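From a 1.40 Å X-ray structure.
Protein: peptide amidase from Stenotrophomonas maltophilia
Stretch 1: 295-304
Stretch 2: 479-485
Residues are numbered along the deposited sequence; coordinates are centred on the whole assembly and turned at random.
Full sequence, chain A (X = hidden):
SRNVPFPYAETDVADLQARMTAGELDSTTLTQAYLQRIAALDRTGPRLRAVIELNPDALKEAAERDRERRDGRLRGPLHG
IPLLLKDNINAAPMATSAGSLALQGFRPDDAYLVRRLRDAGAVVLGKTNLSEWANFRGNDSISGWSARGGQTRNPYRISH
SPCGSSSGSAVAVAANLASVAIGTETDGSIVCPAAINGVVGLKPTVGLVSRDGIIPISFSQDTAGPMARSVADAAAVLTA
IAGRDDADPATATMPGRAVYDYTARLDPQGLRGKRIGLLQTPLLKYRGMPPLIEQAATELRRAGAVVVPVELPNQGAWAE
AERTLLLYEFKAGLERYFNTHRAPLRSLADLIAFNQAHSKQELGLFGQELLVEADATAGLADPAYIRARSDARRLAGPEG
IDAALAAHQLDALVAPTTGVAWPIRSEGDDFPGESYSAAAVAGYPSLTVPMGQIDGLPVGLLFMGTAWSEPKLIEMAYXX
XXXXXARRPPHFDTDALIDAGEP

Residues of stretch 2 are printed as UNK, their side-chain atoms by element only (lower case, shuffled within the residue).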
# COMPACT_ATOMS: atom_id res chain seq x y z
N GLN A 295 21.40 13.93 -3.90
CA GLN A 295 21.09 14.72 -2.71
C GLN A 295 20.65 13.80 -1.58
O GLN A 295 21.02 14.01 -0.43
CB GLN A 295 19.98 15.72 -3.02
CG GLN A 295 19.69 16.66 -1.86
CD GLN A 295 20.90 17.48 -1.46
OE1 GLN A 295 21.49 18.19 -2.27
NE2 GLN A 295 21.28 17.39 -0.19
N ALA A 296 19.86 12.78 -1.91
CA ALA A 296 19.38 11.83 -0.90
C ALA A 296 20.55 11.10 -0.26
O ALA A 296 20.59 10.92 0.95
CB ALA A 296 18.43 10.84 -1.53
N ALA A 297 21.50 10.66 -1.08
CA ALA A 297 22.67 9.96 -0.56
C ALA A 297 23.44 10.87 0.38
O ALA A 297 23.89 10.45 1.45
CB ALA A 297 23.56 9.50 -1.71
N THR A 298 23.59 12.13 -0.01
CA THR A 298 24.30 13.10 0.82
C THR A 298 23.58 13.29 2.16
O THR A 298 24.23 13.34 3.21
CB THR A 298 24.43 14.45 0.11
OG1 THR A 298 25.26 14.30 -1.05
CG2 THR A 298 25.06 15.50 1.03
N GLU A 299 22.26 13.40 2.12
CA GLU A 299 21.49 13.57 3.36
C GLU A 299 21.68 12.36 4.27
O GLU A 299 21.83 12.50 5.48
CB GLU A 299 20.00 13.77 3.05
CG GLU A 299 19.64 15.05 2.31
CD GLU A 299 19.94 16.33 3.09
OE1 GLU A 299 19.89 16.31 4.34
OE2 GLU A 299 20.20 17.37 2.45
N LEU A 300 21.67 11.16 3.69
CA LEU A 300 21.85 9.94 4.47
C LEU A 300 23.22 9.94 5.14
O LEU A 300 23.35 9.60 6.32
CB LEU A 300 21.71 8.70 3.57
CG LEU A 300 20.31 8.44 2.99
CD1 LEU A 300 20.38 7.32 1.97
CD2 LEU A 300 19.35 8.09 4.12
N ARG A 301 24.25 10.33 4.39
CA ARG A 301 25.61 10.38 4.93
C ARG A 301 25.74 11.43 6.04
O ARG A 301 26.34 11.17 7.08
CB ARG A 301 26.62 10.68 3.82
CG ARG A 301 26.80 9.52 2.85
CD ARG A 301 27.85 9.84 1.79
NE ARG A 301 28.09 8.69 0.92
CZ ARG A 301 27.83 8.67 -0.38
NH1 ARG A 301 27.32 9.74 -0.98
NH2 ARG A 301 28.08 7.58 -1.09
N ARG A 302 25.19 12.62 5.80
CA ARG A 302 25.25 13.69 6.79
C ARG A 302 24.52 13.31 8.07
O ARG A 302 24.81 13.83 9.14
CB ARG A 302 24.67 14.98 6.21
CG ARG A 302 25.49 15.58 5.07
CD ARG A 302 26.86 16.04 5.55
NE ARG A 302 27.66 16.61 4.47
CZ ARG A 302 28.11 15.92 3.43
NH1 ARG A 302 27.83 14.62 3.32
NH2 ARG A 302 28.83 16.52 2.49
N ALA A 303 23.56 12.40 7.95
CA ALA A 303 22.79 11.94 9.09
C ALA A 303 23.56 10.89 9.88
O ALA A 303 23.12 10.44 10.94
CB ALA A 303 21.45 11.36 8.63
N GLY A 304 24.72 10.49 9.36
CA GLY A 304 25.55 9.52 10.05
C GLY A 304 25.66 8.13 9.45
O GLY A 304 26.32 7.26 10.03
N UNK A 479 14.47 9.20 10.13
CA UNK A 479 15.64 10.07 10.23
C UNK A 479 15.88 10.81 8.92
O UNK A 479 16.22 11.99 8.91
c UNK A 479 16.86 9.26 10.61
N UNK A 480 15.70 10.11 7.80
CA UNK A 480 15.88 10.73 6.49
C UNK A 480 14.80 11.78 6.25
O UNK A 480 15.08 12.91 5.83
c UNK A 480 16.57 11.58 2.16
c UNK A 480 16.73 10.91 3.38
c UNK A 480 15.31 11.62 1.57
c UNK A 480 14.40 10.35 3.38
c UNK A 480 15.65 10.30 4.01
c UNK A 480 15.80 9.68 5.38
o UNK A 480 15.13 12.30 0.39
c UNK A 480 14.23 11.01 2.17
N UNK A 481 13.55 11.41 6.53
CA UNK A 481 12.42 12.29 6.34
C UNK A 481 12.52 13.57 7.16
O UNK A 481 12.22 14.66 6.66
c UNK A 481 11.14 11.55 6.72
c UNK A 481 9.88 12.38 6.61
o UNK A 481 7.68 11.51 6.85
c UNK A 481 8.74 11.81 7.43
o UNK A 481 8.92 11.65 8.65
N UNK A 482 12.93 13.45 8.41
CA UNK A 482 13.02 14.61 9.28
C UNK A 482 14.04 15.66 8.88
O UNK A 482 13.89 16.83 9.24
c UNK A 482 12.02 13.46 11.31
n UNK A 482 10.68 15.38 11.93
o UNK A 482 9.84 13.96 10.40
c UNK A 482 13.23 14.17 10.72
c UNK A 482 10.75 14.29 11.18
N UNK A 483 15.07 15.28 8.14
CA UNK A 483 16.04 16.29 7.73
C UNK A 483 15.80 16.77 6.30
O UNK A 483 16.46 17.70 5.84
n UNK A 483 21.61 15.53 8.62
c UNK A 483 19.37 14.29 7.35
c UNK A 483 21.23 15.92 7.41
c UNK A 483 17.48 15.79 7.90
n UNK A 483 20.19 15.36 6.80
c UNK A 483 17.88 14.55 7.11
n UNK A 483 21.91 16.89 6.80
N UNK A 484 14.83 16.18 5.62
CA UNK A 484 14.52 16.57 4.25
C UNK A 484 13.12 17.16 4.08
O UNK A 484 12.96 18.18 3.41
c UNK A 484 16.15 14.99 3.17
c UNK A 484 14.69 15.39 3.27
o UNK A 484 13.91 14.28 3.73
N UNK A 485 12.12 16.53 4.69
CA UNK A 485 10.74 17.02 4.62
C UNK A 485 10.41 17.42 3.18
O UNK A 485 9.86 18.49 2.92
c UNK A 485 9.97 16.93 7.64
c UNK A 485 10.93 17.93 7.01
n UNK A 485 9.21 18.92 9.49
c UNK A 485 10.56 18.22 5.56
c UNK A 485 8.29 18.42 8.67
n UNK A 485 7.04 18.86 8.72
n UNK A 485 8.63 17.48 7.79

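Position 479 has one side-chain atom, a carbon. Its CA-to-CB bond points toward stretch 1, yet the CB of position 479 comes no nearer to it than 5.4 Å, at A303 CB. A lone CB is alanine: A479. Its CA lies 7.5 Å from the CA of A303.

Position 480 has eight side-chain atoms: one carbon, then a ring of six carbons bearing one oxygen. The CA-to-CB bond points sideways, but the end of the side chain comes nearer to stretch 1. The ring lies against A296, E299 and L300. A six-carbon ring with one oxygen is tyrosine: Y480. Its chi1 is t. L300 CD2 is 3.9 Å from Y480 CD1, and A296 CB is 4.2 Å from Y480 CE1. A296 CB is also 4.1 Å from Y480 OH. The backbone of L300 comes close here too, with its CA 6.4 Å from the CA of Y480.

Position 481 has five side-chain atoms: three carbons in a chain, the third carrying two oxygens. None reaches stretch 1. A carboxylate at the end of this chain is glutamate: E481. Its OE2 is hydrogen-bonded elsewhere in the structure.

Position 482 has five side-chain atoms: three carbons in a chain, the third carrying one oxygen and one nitrogen. It is out of reach of stretch 1. The terminal amide makes it glutamine: Q482. The amide is probably turned over in the model, so its two end atoms are not assigned a role.

Position 483 has seven side-chain atoms: three carbons, a nitrogen, then a carbon carrying two more nitrogens. The CA-to-CB bond points toward stretch 1, and the side chain meets E299, R302 and A303. A guanidinium on this chain is arginine: R483. R483 NE donates a hydrogen bond to E299 OE1 at 2.7 Å, nearly straight at 168°, as part of a salt bridge. R483 NH2 adds a weak bond to E299 OE1 at 3.2 Å. E299 O, R302 CB and A303 N lie over one face of the guanidinium.

Position 484 has three side-chain atoms: one carbon carrying an oxygen and a second carbon. One branch touches E299. A beta-branched side chain with a hydroxyl is threonine: T484. T484 CG2 is 3.6 Å from E299 CG. T484 OG1 donates to Y480 O at 2.8 Å, back within its own stretch.

Position 485 has seven side-chain atoms: three carbons, a nitrogen, then a carbon carrying two more nitrogens. It is arginine: R485. It makes no contact with stretch 1. It is the first residue after the helix to leave helical phi/psi, and its phi is positive.

The contact joins two helices whose axes approach to 9.8 Å at 108°. It buries 375 Å², both sides summed. Y480 fills the apolar part against A296 and L300. E299 links the apolar and charged parts: its CB lies 4.2 Å from Y480 CE1, while its carboxylate binds R483. The aliphatic part of R483 also packs, with R483 CD 3.8 Å from A303 CB.

Stretch 2, residues 479-485: AYEQRTR
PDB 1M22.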